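Local coordinates for stage III sporulation protein AB (Bacillus subtilis, PDB 6BS9), which is essential for sporulation and probably works as part of a secretion system used in spore development, at residues 15-18 and 19-22; 27-30 and 31-35; 36-39 and 40-44; 73-76 and 77-81. All coordinates share one frame; numbering follows the deposited sequence.

Contact 1 (15-18 and 19-22); sequences AALQ and SLEA
Gln-18 and Ser-19, neighbours on the outer side of helix 2-26, are linked through one water as well as through their backbone. At its base the Gln-18 side chain stays beside the peptide N of Ser-19 simply because the two residues are joined, with Gln-18 CB 3.2 Å and Gln-18 CG 3.8 Å from Ser-19 N. With chi1 at 179°, CG points away from the backbone N and the chain leaves the helix extended. The real side-chain contact comes at the tip, where Gln-18 NE2 donates to water 1 at 3.0 Å. The same water is hydrogen-bonded to Ser-19 OG at 2.7 Å, so it bridges amide and hydroxyl. Ser-19 OG lies beside its own backbone N and faces back toward Ala-15 O, with which it could form no more than a weak bond.

Beneath this polar edge the regular helix bonds continue, the straightest being Glu-21 N to Leu-17 O at 2.8 Å and 170°. One turn apart, Leu-17 CD2 and Leu-20 CD1 meet at 4.2 Å. Leu-17 packs on Leu-89, Phe-92 and Leu-112, Leu-20 on Ala-34 and Ile-38, and both on Phe-50. The division is that of an amphipathic helix: leucine methyls with Ala-16 join the interior of the bundle, whereas amide, hydroxyl and water meet one another at the surface.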
# COMPACT_ATOMS: atom_id res chain seq x y z
N ALA A 15 0.37 -7.34 3.21
CA ALA A 15 -0.37 -8.37 2.54
C ALA A 15 -0.84 -7.90 1.16
O ALA A 15 -0.68 -8.58 0.16
CB ALA A 15 -1.57 -8.83 3.39
N ALA A 16 -1.51 -6.76 1.15
CA ALA A 16 -2.10 -6.25 -0.03
C ALA A 16 -1.03 -5.90 -1.07
O ALA A 16 -1.18 -6.26 -2.25
CB ALA A 16 -2.88 -4.99 0.33
N LEU A 17 0.03 -5.19 -0.64
CA LEU A 17 1.12 -4.88 -1.58
C LEU A 17 1.90 -6.08 -2.11
O LEU A 17 2.33 -6.12 -3.27
CB LEU A 17 2.08 -3.86 -0.98
CG LEU A 17 1.38 -2.52 -0.58
CD1 LEU A 17 2.41 -1.49 -0.13
CD2 LEU A 17 0.51 -1.95 -1.66
N GLN A 18 2.03 -7.11 -1.30
CA GLN A 18 2.60 -8.34 -1.84
C GLN A 18 1.74 -8.90 -2.98
O GLN A 18 2.25 -9.33 -4.01
CB GLN A 18 2.74 -9.33 -0.74
CG GLN A 18 3.30 -10.65 -1.15
CD GLN A 18 3.36 -11.55 0.05
OE1 GLN A 18 4.37 -11.63 0.72
NE2 GLN A 18 2.24 -12.19 0.35
N SER A 19 0.43 -8.83 -2.83
CA SER A 19 -0.47 -9.31 -3.91
C SER A 19 -0.45 -8.45 -5.12
O SER A 19 -0.40 -8.94 -6.23
CB SER A 19 -1.85 -9.44 -3.37
OG SER A 19 -1.83 -10.45 -2.37
N LEU A 20 -0.33 -7.16 -4.92
CA LEU A 20 -0.22 -6.30 -6.08
C LEU A 20 1.11 -6.46 -6.79
O LEU A 20 1.14 -6.42 -8.02
CB LEU A 20 -0.37 -4.84 -5.75
CG LEU A 20 -1.72 -4.31 -5.32
CD1 LEU A 20 -1.69 -2.82 -5.17
CD2 LEU A 20 -2.88 -4.73 -6.22
N GLU A 21 2.21 -6.56 -6.03
CA GLU A 21 3.51 -6.86 -6.63
C GLU A 21 3.43 -8.04 -7.56
O GLU A 21 3.92 -8.00 -8.69
CB GLU A 21 4.58 -7.17 -5.55
CG GLU A 21 5.99 -7.39 -6.13
CD GLU A 21 7.04 -7.92 -5.12
OE1 GLU A 21 6.61 -8.38 -4.01
OE2 GLU A 21 8.31 -7.73 -5.39
N ALA A 22 2.81 -9.11 -7.11
CA ALA A 22 2.72 -10.30 -7.98
C ALA A 22 1.96 -10.02 -9.26
O ALA A 22 2.34 -10.47 -10.34
CB ALA A 22 2.10 -11.45 -7.21
O HOH W 1 -0.08 -12.27 -1.50

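Contact 2 (27-30 and 31-35); sequences GHTP and LHTAS
Pro-30 O accepts from Ala-34 N at 2.9 Å, the first full turn of helix 31-41. The bond is nearly straight at 168°, and the donor approaches almost in line with the carbonyl bond. Pro-30 itself holds the N-cap position and is followed by Leu-31, whose carbonyl oxygen already receives Ser-35 N at 2.9 Å in the next bond of the series.

Side chains of the two residues before the helix reach forward over this turn. In Thr-29 the methyl CG2 is turned anti to the backbone N (chi1 -52°, which leaves OG1 beside that N), and this directs it at the helix. Thr-29 CG2 rests 3.8 Å from Ala-34 N and 4.1 Å from Thr-33 CG2; the two threonine side chains meet at about a right angle. Pro-30 uses its CB differently, against the imidazole of His-32: His-32 CD2 lies 3.6 Å from Pro-30 CB, in an oblique approach. The ring is brought there by a first torsion of 71°, which sets CG between the backbone N and the carbonyl carbon. Over one face of the same ring, displaced toward its rim, stands Thr-33 OG1. These carbon contacts lie alongside the first backbone bond of the helix.

The turn packs against helices 2-26 and 46-58 on its inner side. Thr-29 touches Glu-23, Ala-34 packs on Leu-20 and Glu-23, and Leu-31 reaches both Ile-24 and Leu-57, while His-32 O is hydrogen-bonded to Ser-54 OG and Ser-35 OG to Phe-50 O.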
# COMPACT_ATOMS: atom_id res chain seq x y z
N GLY A 27 1.14 -11.20 -13.23
CA GLY A 27 -0.26 -11.22 -13.42
C GLY A 27 -0.82 -10.93 -14.77
O GLY A 27 -0.28 -10.21 -15.58
N HIS A 28 -1.93 -11.57 -14.98
CA HIS A 28 -2.74 -11.34 -16.14
C HIS A 28 -4.00 -10.59 -15.73
O HIS A 28 -4.90 -10.40 -16.49
CB HIS A 28 -2.94 -12.72 -16.76
CG HIS A 28 -1.65 -13.32 -17.24
ND1 HIS A 28 -0.85 -14.13 -16.45
CD2 HIS A 28 -0.97 -13.14 -18.41
CE1 HIS A 28 0.25 -14.45 -17.12
NE2 HIS A 28 0.20 -13.86 -18.31
N THR A 29 -4.02 -10.15 -14.50
CA THR A 29 -5.13 -9.42 -13.99
C THR A 29 -4.87 -7.89 -14.17
O THR A 29 -3.83 -7.39 -13.79
CB THR A 29 -5.35 -9.87 -12.55
OG1 THR A 29 -5.42 -11.30 -12.55
CG2 THR A 29 -6.61 -9.35 -12.00
N PRO A 30 -5.81 -7.17 -14.80
CA PRO A 30 -5.67 -5.70 -14.80
C PRO A 30 -5.58 -5.14 -13.38
O PRO A 30 -6.18 -5.67 -12.44
CB PRO A 30 -6.91 -5.22 -15.48
CG PRO A 30 -7.37 -6.39 -16.31
CD PRO A 30 -7.05 -7.60 -15.49
N LEU A 31 -4.71 -4.17 -13.21
CA LEU A 31 -4.35 -3.66 -11.91
C LEU A 31 -5.65 -3.19 -11.17
O LEU A 31 -5.80 -3.37 -9.93
CB LEU A 31 -3.27 -2.55 -12.08
CG LEU A 31 -2.41 -2.09 -10.92
CD1 LEU A 31 -1.78 -3.29 -10.24
CD2 LEU A 31 -1.30 -1.17 -11.42
N HIS A 32 -6.55 -2.58 -11.92
CA HIS A 32 -7.78 -2.11 -11.30
C HIS A 32 -8.62 -3.25 -10.72
O HIS A 32 -9.12 -3.15 -9.61
CB HIS A 32 -8.59 -1.24 -12.27
CG HIS A 32 -9.23 -1.97 -13.41
ND1 HIS A 32 -10.49 -2.51 -13.34
CD2 HIS A 32 -8.78 -2.20 -14.66
CE1 HIS A 32 -10.80 -3.05 -14.51
NE2 HIS A 32 -9.77 -2.90 -15.32
N THR A 33 -8.70 -4.37 -11.43
CA THR A 33 -9.38 -5.53 -10.92
C THR A 33 -8.63 -6.14 -9.71
O THR A 33 -9.22 -6.47 -8.71
CB THR A 33 -9.54 -6.54 -12.04
OG1 THR A 33 -10.23 -5.89 -13.14
CG2 THR A 33 -10.33 -7.77 -11.60
N ALA A 34 -7.32 -6.28 -9.79
CA ALA A 34 -6.54 -6.83 -8.68
C ALA A 34 -6.77 -5.99 -7.40
O ALA A 34 -7.02 -6.50 -6.31
CB ALA A 34 -5.08 -6.84 -9.03
N SER A 35 -6.74 -4.68 -7.54
CA SER A 35 -6.90 -3.80 -6.40
C SER A 35 -8.33 -3.92 -5.83
O SER A 35 -8.53 -3.91 -4.60
CB SER A 35 -6.60 -2.35 -6.80
OG SER A 35 -6.45 -1.55 -5.67

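Contact 3 (36-39 and 40-44); sequences QQIA and KQLAQ
Ile-38 and Leu-42 form the tight part of this contact, lying side by side with their side chains pointing the same way. The branch methyl Ile-38 CG2 comes within 3.4 Å of Leu-42 CD1, close for two methyl groups. Behind the methyls, Ile-38 O is gripped by two backbone donors. Leu-42 N comes in almost in line with the carbonyl, 3.1 Å from Ile-38 O and at 174°, while Gln-41 N, 3.0 Å from the same Ile-38 O, approaches from above the carbonyl plane. Shortening Leu-42 to an alanine would probably take the CD1 methyl away from Ile-38 CG2 and open a gap beside Phe-50, on which the leucine also packs.

The other flank is polar and looser. The extended Gln-41 chain runs back along the helix, so that Gln-41 NE2 donates to Gln-37 O at 3.1 Å; the acceptor lies in the amide plane of Gln-41, yet NE2 sits well above the plane of the accepting carbonyl. This bond holds the amide against the helix on an exposed side. Lys-40 N is hydrogen-bonded to Gln-36 O at 3.0 Å, but the lysine side chain merely passes by, extended and leading away from the segment 36-39.

Helix 31-41 comes to its end here. After the doubly used Ile-38 O, Leu-42 turns to an extended backbone (psi 145°), and Ala-39 O is taken up by Ser-47 OG of the next helix. The arrangement is that of a helix C-terminus in a helix-loop-helix connection, its apolar face set toward helices 2-26 and 46-58.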
# COMPACT_ATOMS: atom_id res chain seq x y z
N GLN A 36 -9.31 -4.02 -6.71
CA GLN A 36 -10.69 -4.15 -6.24
C GLN A 36 -10.86 -5.49 -5.50
O GLN A 36 -11.51 -5.52 -4.46
CB GLN A 36 -11.71 -4.02 -7.40
CG GLN A 36 -13.21 -3.91 -6.93
CD GLN A 36 -13.54 -2.69 -5.97
OE1 GLN A 36 -14.12 -2.88 -4.90
NE2 GLN A 36 -13.16 -1.45 -6.35
N GLN A 37 -10.24 -6.57 -5.99
CA GLN A 37 -10.34 -7.88 -5.32
C GLN A 37 -9.73 -7.85 -3.92
O GLN A 37 -10.28 -8.40 -2.98
CB GLN A 37 -9.62 -8.99 -6.11
CG GLN A 37 -10.21 -9.38 -7.45
CD GLN A 37 -9.26 -10.28 -8.28
OE1 GLN A 37 -8.03 -10.43 -8.01
NE2 GLN A 37 -9.82 -10.88 -9.28
N ILE A 38 -8.66 -7.10 -3.77
CA ILE A 38 -8.09 -6.90 -2.46
C ILE A 38 -8.98 -6.06 -1.61
O ILE A 38 -9.22 -6.40 -0.44
CB ILE A 38 -6.67 -6.28 -2.57
CG1 ILE A 38 -5.75 -7.34 -3.14
CG2 ILE A 38 -6.13 -5.83 -1.23
CD1 ILE A 38 -4.59 -6.75 -3.90
N ALA A 39 -9.46 -4.95 -2.14
CA ALA A 39 -10.39 -4.10 -1.36
C ALA A 39 -11.58 -4.93 -0.75
O ALA A 39 -11.92 -4.74 0.40
CB ALA A 39 -10.93 -3.00 -2.20
N LYS A 40 -12.14 -5.87 -1.50
CA LYS A 40 -13.30 -6.65 -1.05
C LYS A 40 -12.98 -7.52 0.16
O LYS A 40 -13.83 -7.80 0.95
CB LYS A 40 -13.86 -7.53 -2.18
CG LYS A 40 -14.62 -6.77 -3.24
CD LYS A 40 -15.07 -7.70 -4.31
CE LYS A 40 -15.80 -6.95 -5.41
NZ LYS A 40 -16.48 -7.91 -6.36
N GLN A 41 -11.71 -7.86 0.34
CA GLN A 41 -11.30 -8.73 1.42
C GLN A 41 -10.83 -8.00 2.70
O GLN A 41 -11.28 -8.30 3.86
CB GLN A 41 -10.32 -9.73 0.84
CG GLN A 41 -11.02 -10.73 -0.05
CD GLN A 41 -10.02 -11.64 -0.76
OE1 GLN A 41 -9.68 -12.76 -0.29
NE2 GLN A 41 -9.51 -11.15 -1.88
N LEU A 42 -10.04 -6.99 2.51
CA LEU A 42 -9.55 -6.21 3.65
C LEU A 42 -10.62 -5.40 4.39
O LEU A 42 -11.59 -4.90 3.83
CB LEU A 42 -8.59 -5.18 3.19
CG LEU A 42 -7.33 -5.63 2.55
CD1 LEU A 42 -6.72 -4.45 1.81
CD2 LEU A 42 -6.41 -6.10 3.66
N ALA A 43 -10.41 -5.31 5.69
CA ALA A 43 -11.21 -4.53 6.56
C ALA A 43 -10.90 -3.06 6.35
O ALA A 43 -9.84 -2.71 5.90
CB ALA A 43 -10.91 -4.91 8.03
N GLN A 44 -11.85 -2.24 6.75
CA GLN A 44 -11.68 -0.79 6.76
C GLN A 44 -10.83 -0.42 7.94
O GLN A 44 -10.85 -1.12 8.91
CB GLN A 44 -13.01 -0.10 6.92
CG GLN A 44 -13.97 -0.43 5.79
CD GLN A 44 -13.74 0.43 4.62
OE1 GLN A 44 -12.60 0.94 4.33
NE2 GLN A 44 -14.85 0.70 3.96

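Contact 4 (73-76 and 77-81); sequences KKVW and DTLSL
Hydrogen bonds first join Val-75 to Thr-78, near the end of helix 64-75. Val-75 O accepts twice from that residue: from Thr-78 N at 2.8 Å, and from Thr-78 OG1 at a short 2.5 Å, in the carbonyl plane on a lone pair. With chi1 at 60° the Thr-78 hydroxyl turns back toward this oxygen. One residue on, Leu-79 N donates to Trp-76 O at 3.1 Å from above the carbonyl plane. Water 2 is 2.9 Å from Trp-76 O and hovers over one face of the indole, toward its rim.

Apolar contacts gather round the Trp-76 ring. Trp-76 CH2 meets Leu-81 CB at 3.6 Å, and Trp-76 CE3 meets Leu-79 CD1 at 4.0 Å, the Leu-79 side chain crossing that of the tryptophan at about a right angle. Leu-79 CD1 also touches Val-75 CG2. Replacing Trp-76 with an alanine would probably strip Leu-79 and Leu-81 of their shared aromatic partner and leave Tyr-86 without its edge-to-face mate. Asp-77 OD1 lies 3.7 Å from Trp-76 CD1, with the carboxylate and ring planes inclined at 55°.

This turn links helix 64-75 to helix 83-95, which supplies Tyr-86. Val-75 rests on Thr-48 and Leu-49 of helix 46-58, while Leu-81 packs on Ile-10 and Leu-13 of helix 2-26, and Ser-80 N is hydrogen-bonded to Gln-9 OE1.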
# COMPACT_ATOMS: atom_id res chain seq x y z
N LYS A 73 -3.60 10.19 -0.59
CA LYS A 73 -3.93 11.49 0.06
C LYS A 73 -5.37 11.53 0.51
O LYS A 73 -5.71 12.04 1.58
CB LYS A 73 -3.63 12.67 -0.88
CG LYS A 73 -2.13 12.88 -1.15
CD LYS A 73 -1.77 14.26 -1.71
CE LYS A 73 -1.43 14.37 -3.21
NZ LYS A 73 0.01 14.66 -3.52
N LYS A 74 -6.22 11.00 -0.34
CA LYS A 74 -7.63 10.97 -0.07
C LYS A 74 -7.90 10.16 1.20
O LYS A 74 -8.74 10.55 2.00
CB LYS A 74 -8.33 10.40 -1.32
CG LYS A 74 -9.84 10.47 -1.44
CD LYS A 74 -10.32 9.50 -2.56
CE LYS A 74 -11.84 9.18 -2.49
NZ LYS A 74 -12.79 10.33 -2.27
N VAL A 75 -7.23 9.03 1.42
CA VAL A 75 -7.59 8.17 2.55
C VAL A 75 -6.73 8.41 3.76
O VAL A 75 -7.07 7.95 4.86
CB VAL A 75 -7.60 6.65 2.21
CG1 VAL A 75 -8.45 6.35 0.96
CG2 VAL A 75 -6.18 6.11 2.04
N TRP A 76 -5.63 9.11 3.57
CA TRP A 76 -4.62 9.19 4.58
C TRP A 76 -5.09 9.44 6.00
O TRP A 76 -4.68 8.73 6.94
CB TRP A 76 -3.60 10.28 4.23
CG TRP A 76 -2.52 10.26 5.25
CD1 TRP A 76 -2.25 11.23 6.19
CD2 TRP A 76 -1.65 9.15 5.53
NE1 TRP A 76 -1.24 10.78 7.02
CE2 TRP A 76 -0.85 9.52 6.63
CE3 TRP A 76 -1.43 7.90 4.91
CZ2 TRP A 76 0.15 8.68 7.13
CZ3 TRP A 76 -0.46 7.07 5.40
CH2 TRP A 76 0.33 7.47 6.51
N ASP A 77 -5.96 10.41 6.19
CA ASP A 77 -6.41 10.78 7.54
C ASP A 77 -7.28 9.72 8.19
O ASP A 77 -7.47 9.75 9.38
CB ASP A 77 -7.16 12.12 7.51
CG ASP A 77 -6.22 13.31 7.27
OD1 ASP A 77 -5.01 13.26 7.59
OD2 ASP A 77 -6.72 14.34 6.77
N THR A 78 -7.82 8.76 7.43
CA THR A 78 -8.58 7.68 8.06
C THR A 78 -7.69 6.59 8.69
O THR A 78 -8.16 5.73 9.45
CB THR A 78 -9.57 7.08 7.05
OG1 THR A 78 -8.88 6.54 5.92
CG2 THR A 78 -10.55 8.17 6.53
N LEU A 79 -6.42 6.59 8.31
CA LEU A 79 -5.53 5.52 8.72
C LEU A 79 -4.90 5.91 10.03
O LEU A 79 -5.05 7.06 10.46
CB LEU A 79 -4.47 5.29 7.64
CG LEU A 79 -5.00 5.06 6.22
CD1 LEU A 79 -3.84 4.74 5.31
CD2 LEU A 79 -6.06 3.94 6.12
N SER A 80 -4.25 4.95 10.66
CA SER A 80 -3.60 5.10 11.98
C SER A 80 -2.07 4.91 11.84
O SER A 80 -1.45 4.27 12.64
CB SER A 80 -4.19 4.11 12.98
OG SER A 80 -5.57 4.40 13.14
N LEU A 81 -1.49 5.57 10.84
CA LEU A 81 -0.09 5.43 10.53
C LEU A 81 0.69 6.73 10.80
O LEU A 81 0.13 7.78 10.83
CB LEU A 81 0.01 5.00 9.06
CG LEU A 81 -0.71 3.70 8.66
CD1 LEU A 81 -0.58 3.42 7.18
CD2 LEU A 81 -0.22 2.50 9.48
O HOH W 2 -2.70 8.03 8.88

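In the fold
All four are local contacts along or at the ends of helices in an all-helical piece of the longer protein. Contact 1, its centre about 8 Å from the centre of the chain, is the innermost and partly buried; the other three lie at the surface. Contacts 2 and 3 are the two ends of helix 31-41, and both touch contact 1: Leu-20 CD2 meets Ala-34 CB at 4.1 Å and Ile-38 CD1 at 3.5 Å. Contact 4 touches none of the others and lies across the chain's centre from contacts 1 and 2. Regular mid-helix bonding in contact 1 gives way to a helix start with proline at the N-cap position in contact 2, while shared carbonyl acceptors mark the helix ends in contacts 3 and 4.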